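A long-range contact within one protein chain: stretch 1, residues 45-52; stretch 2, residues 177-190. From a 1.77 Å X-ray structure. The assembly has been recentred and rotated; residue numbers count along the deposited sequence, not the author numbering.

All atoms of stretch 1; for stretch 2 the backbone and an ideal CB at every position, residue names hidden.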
# COMPACT_ATOMS: atom_id res chain seq x y z
N THR A 45 -10.08 4.41 4.43
CA THR A 45 -11.50 4.42 4.80
C THR A 45 -12.14 3.09 4.40
O THR A 45 -13.35 2.90 4.56
CB THR A 45 -12.27 5.59 4.14
OG1 THR A 45 -12.19 5.47 2.71
CG2 THR A 45 -11.66 6.92 4.56
N ARG A 46 -11.32 2.17 3.89
CA ARG A 46 -11.78 0.86 3.43
C ARG A 46 -11.03 -0.31 4.09
O ARG A 46 -10.47 -1.17 3.39
CB ARG A 46 -11.72 0.77 1.91
CG ARG A 46 -12.72 1.67 1.15
CD ARG A 46 -14.18 1.41 1.52
NE ARG A 46 -14.61 0.03 1.31
CZ ARG A 46 -15.01 -0.48 0.14
NH1 ARG A 46 -15.03 0.27 -0.96
NH2 ARG A 46 -15.39 -1.75 0.08
N PRO A 47 -11.03 -0.38 5.43
CA PRO A 47 -10.30 -1.48 6.06
C PRO A 47 -10.94 -2.85 5.76
O PRO A 47 -10.27 -3.87 5.90
CB PRO A 47 -10.38 -1.12 7.55
CG PRO A 47 -11.66 -0.35 7.68
CD PRO A 47 -11.70 0.48 6.43
N ASP A 48 -12.21 -2.85 5.35
CA ASP A 48 -12.89 -4.06 4.90
C ASP A 48 -12.23 -4.72 3.69
O ASP A 48 -12.47 -5.90 3.41
CB ASP A 48 -14.39 -3.80 4.62
CG ASP A 48 -14.63 -2.66 3.61
OD1 ASP A 48 -13.86 -1.68 3.57
OD2 ASP A 48 -15.62 -2.75 2.86
N THR A 49 -11.38 -3.97 2.98
CA THR A 49 -10.71 -4.44 1.76
C THR A 49 -9.24 -4.82 1.97
O THR A 49 -8.52 -5.11 0.99
CB THR A 49 -10.81 -3.40 0.62
OG1 THR A 49 -10.02 -2.24 0.93
CG2 THR A 49 -12.27 -2.99 0.37
N VAL A 50 -8.78 -4.84 3.22
CA VAL A 50 -7.35 -5.00 3.51
C VAL A 50 -6.78 -6.31 2.94
O VAL A 50 -5.62 -6.37 2.51
CB VAL A 50 -7.03 -4.84 5.02
CG1 VAL A 50 -7.63 -6.00 5.82
CG2 VAL A 50 -5.48 -4.73 5.27
N PHE A 51 -7.59 -7.37 2.91
CA PHE A 51 -7.10 -8.64 2.37
C PHE A 51 -6.88 -8.56 0.87
O PHE A 51 -6.21 -9.41 0.29
CB PHE A 51 -8.05 -9.79 2.71
CG PHE A 51 -8.01 -10.21 4.16
CD1 PHE A 51 -8.74 -9.51 5.12
CD2 PHE A 51 -7.25 -11.31 4.57
CE1 PHE A 51 -8.71 -9.89 6.48
CE2 PHE A 51 -7.22 -11.72 5.92
CZ PHE A 51 -7.95 -11.00 6.88
N GLY A 52 -7.43 -7.52 0.24
CA GLY A 52 -7.34 -7.33 -1.20
C GLY A 52 -6.21 -6.42 -1.63
O GLY A 52 -6.07 -6.12 -2.81
N UNK A 177 -14.97 -2.45 -8.47
CA UNK A 177 -16.26 -2.40 -7.79
C UNK A 177 -16.10 -1.70 -6.45
O UNK A 177 -15.48 -2.24 -5.54
CB UNK A 177 -16.83 -3.81 -7.60
N UNK A 178 -16.66 -0.50 -6.34
CA UNK A 178 -16.42 0.32 -5.14
C UNK A 178 -17.52 0.25 -4.07
O UNK A 178 -17.39 0.89 -3.02
CB UNK A 178 -16.24 1.78 -5.56
N UNK A 179 -18.57 -0.53 -4.33
CA UNK A 179 -19.72 -0.60 -3.43
C UNK A 179 -19.63 -1.64 -2.32
O UNK A 179 -18.56 -2.15 -2.01
CB UNK A 179 -20.98 -0.88 -4.26
N UNK A 180 -20.78 -1.95 -1.73
CA UNK A 180 -20.86 -2.90 -0.62
C UNK A 180 -21.00 -4.34 -1.11
O UNK A 180 -21.43 -4.59 -2.24
CB UNK A 180 -22.04 -2.55 0.29
N UNK A 181 -20.64 -5.30 -0.26
CA UNK A 181 -20.77 -6.71 -0.59
C UNK A 181 -20.51 -7.62 0.59
O UNK A 181 -20.62 -7.21 1.74
CB UNK A 181 -19.81 -7.07 -1.73
N UNK A 182 -20.18 -8.88 0.31
CA UNK A 182 -19.76 -9.80 1.36
C UNK A 182 -18.32 -10.19 1.09
O UNK A 182 -17.89 -10.31 -0.07
CB UNK A 182 -20.66 -11.03 1.42
N UNK A 183 -17.56 -10.38 2.16
CA UNK A 183 -16.15 -10.65 2.00
C UNK A 183 -15.85 -12.03 1.46
O UNK A 183 -16.53 -13.01 1.79
CB UNK A 183 -15.44 -10.47 3.34
N UNK A 184 -14.82 -12.08 0.62
CA UNK A 184 -14.22 -13.31 0.12
C UNK A 184 -12.72 -13.10 0.18
O UNK A 184 -12.26 -11.97 0.33
CB UNK A 184 -14.69 -13.65 -1.29
N UNK A 185 -11.94 -14.18 0.08
CA UNK A 185 -10.47 -14.09 0.14
C UNK A 185 -9.97 -13.36 1.39
O UNK A 185 -8.89 -12.75 1.39
CB UNK A 185 -9.94 -13.38 -1.11
N UNK A 186 -10.77 -13.43 2.45
CA UNK A 186 -10.50 -12.67 3.66
C UNK A 186 -10.41 -13.57 4.88
O UNK A 186 -10.74 -13.17 6.00
CB UNK A 186 -11.58 -11.61 3.87
N UNK A 187 -9.94 -14.80 4.66
CA UNK A 187 -9.72 -15.76 5.75
C UNK A 187 -10.91 -15.80 6.72
O UNK A 187 -12.05 -16.07 6.31
CB UNK A 187 -8.44 -15.41 6.51
N UNK A 188 -10.66 -15.52 8.00
CA UNK A 188 -11.68 -15.61 9.05
C UNK A 188 -12.86 -14.65 8.96
O UNK A 188 -13.85 -14.80 9.69
CB UNK A 188 -11.00 -15.39 10.40
N UNK A 189 -12.75 -13.66 8.08
CA UNK A 189 -13.80 -12.66 7.89
C UNK A 189 -14.68 -12.95 6.67
O UNK A 189 -15.58 -12.17 6.37
CB UNK A 189 -13.17 -11.27 7.75
N UNK A 190 -14.40 -14.05 5.97
CA UNK A 190 -15.21 -14.49 4.82
C UNK A 190 -16.69 -14.58 5.17
O UNK A 190 -17.08 -15.16 6.20
CB UNK A 190 -14.72 -15.85 4.31

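At position 177 CA-to-CB points sideways and nothing of stretch 1 lies within 5.5 Å of the ideal CB, so almost any side chain would fit. It is Tyr 177, whose OH donates to the backbone O of position 180 (2.5 Å), a bond internal to the stretch.

Position 178 also points sideways, its ideal CB 5.0 Å from Arg 46 NH1. A nearby guanidinium favours acidic or polar residues without requiring them, since backbone carbonyls already face it. Glu 178 is found, but its carboxylate leads away; Glu 178 O lies 3.2 Å from Arg 46 NH1. The arginine is held within its own stretch by a salt bridge, Arg 46 NE to Asp 48 OD1 at 2.9 Å.

At 179 CA-to-CB points away, so stretch 1 places no demand on a side chain. Gly 179 contributes its carbonyl: water 1 accepts from Arg 46 NH2 (2.9 Å) and donates to Gly 179 O (2.8 Å) and Tyr 177 O (2.8 Å). At 180 CA-to-CB points away, so a long polar chain is acceptable: Lys 180. At 181, phi/psi of -171/-159 is easy for glycine: Gly 181. Position 182 is out of reach, leaving the choice free: Thr 182.

Position 183 points toward stretch 1, its ideal CB 5.4 Å from Asp 48 O. That gap suits a medium-sized side chain, apolar or able to donate to the carbonyl. Leu 183 fills it, CD2 lying 3.4 Å from Asp 48 O. Position 184 is out of reach of stretch 1, which sets no preference; it is Val 184.

At 185 phi/psi of 53/28 is left-handed, favouring Gly, Asn or Asp. Asn 185 fits; its side chain leads away, while Asn 185 O lies 3.3 Å from Phe 51 CB.

At 186 CA-to-CB points sideways, the ideal CB 3.7 Å from Phe 51 CD1, and CA sits over the ring face, 3.8 Å from the centroid and 21° off its normal, a CH-pi contact. Ser or Ala suits this close packing, though others are not excluded. Ser 186 OG donates to Val 184 O (2.8 Å) and accepts from water 2 (3.0 Å), which also donates to Asp 48 O (2.7 Å) and accepts from Phe 51 N (3.0 Å).

Position 187, at 46/-121, again has positive phi, which glycine tolerates best; its ideal CB is 3.9 Å from Phe 51 CE2. Asp 187 sets OD2 3.4 Å from Phe 51 CE2, near the ring plane, where the edge is slightly positive. At 188 a CB would have room, yet the residue is Gly 188.

Position 189 points toward Phe 51, ideal CB 4.8 Å from CE1, inviting an apolar or aromatic group. Phe 189 pairs rim to rim with Phe 51, centroids 5.8 Å apart and planes at 53°. Position 190 points sideways without contact; an acceptor such as Asp or Asn could reach Ser 186 N. Asp 190 OD1 accepts from it (2.7 Å), bracing the turn.

Stretch 2 (177-190) YEGKGTLVNSDGFD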
# COMPACT_ATOMS: atom_id res chain seq x y z
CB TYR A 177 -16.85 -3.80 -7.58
CG TYR A 177 -18.12 -3.74 -6.76
CD1 TYR A 177 -19.28 -3.17 -7.29
CD2 TYR A 177 -18.16 -4.21 -5.44
CE1 TYR A 177 -20.45 -3.09 -6.54
CE2 TYR A 177 -19.32 -4.14 -4.69
CZ TYR A 177 -20.46 -3.58 -5.24
OH TYR A 177 -21.61 -3.49 -4.51
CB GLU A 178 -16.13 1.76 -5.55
CG GLU A 178 -14.98 1.89 -6.56
CD GLU A 178 -14.56 3.32 -6.80
OE1 GLU A 178 -15.44 4.19 -6.95
OE2 GLU A 178 -13.33 3.58 -6.85
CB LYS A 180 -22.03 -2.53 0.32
CG LYS A 180 -21.91 -1.12 0.92
CD LYS A 180 -23.10 -0.74 1.79
CE LYS A 180 -23.08 0.77 2.07
NZ LYS A 180 -24.29 1.21 2.83
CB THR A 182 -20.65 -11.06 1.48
OG1 THR A 182 -20.59 -11.82 0.28
CG2 THR A 182 -22.10 -10.69 1.76
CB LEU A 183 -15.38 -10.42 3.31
CG LEU A 183 -15.28 -9.01 3.88
CD1 LEU A 183 -14.09 -8.94 4.83
CD2 LEU A 183 -15.19 -7.91 2.86
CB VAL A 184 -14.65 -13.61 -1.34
CG1 VAL A 184 -16.09 -14.09 -1.40
CG2 VAL A 184 -14.43 -12.38 -2.23
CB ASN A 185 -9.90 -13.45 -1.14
CG ASN A 185 -9.88 -14.42 -2.31
OD1 ASN A 185 -9.56 -15.59 -2.15
ND2 ASN A 185 -10.23 -13.93 -3.50
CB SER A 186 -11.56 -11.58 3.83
OG SER A 186 -11.53 -10.67 2.74
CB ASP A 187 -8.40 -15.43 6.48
CG ASP A 187 -7.18 -15.54 5.57
OD1 ASP A 187 -7.26 -16.22 4.52
OD2 ASP A 187 -6.14 -14.95 5.91
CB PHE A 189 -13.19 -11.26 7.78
CG PHE A 189 -12.34 -10.89 8.96
CD1 PHE A 189 -12.92 -10.34 10.10
CD2 PHE A 189 -10.97 -11.11 8.95
CE1 PHE A 189 -12.13 -9.99 11.21
CE2 PHE A 189 -10.17 -10.78 10.05
CZ PHE A 189 -10.76 -10.22 11.17
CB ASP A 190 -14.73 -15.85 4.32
CG ASP A 190 -13.54 -15.76 3.41
OD1 ASP A 190 -13.14 -14.63 3.05
OD2 ASP A 190 -12.99 -16.83 3.03
O HOH W 1 -15.84 -2.10 -2.72
O HOH W 2 -10.59 -7.85 2.95
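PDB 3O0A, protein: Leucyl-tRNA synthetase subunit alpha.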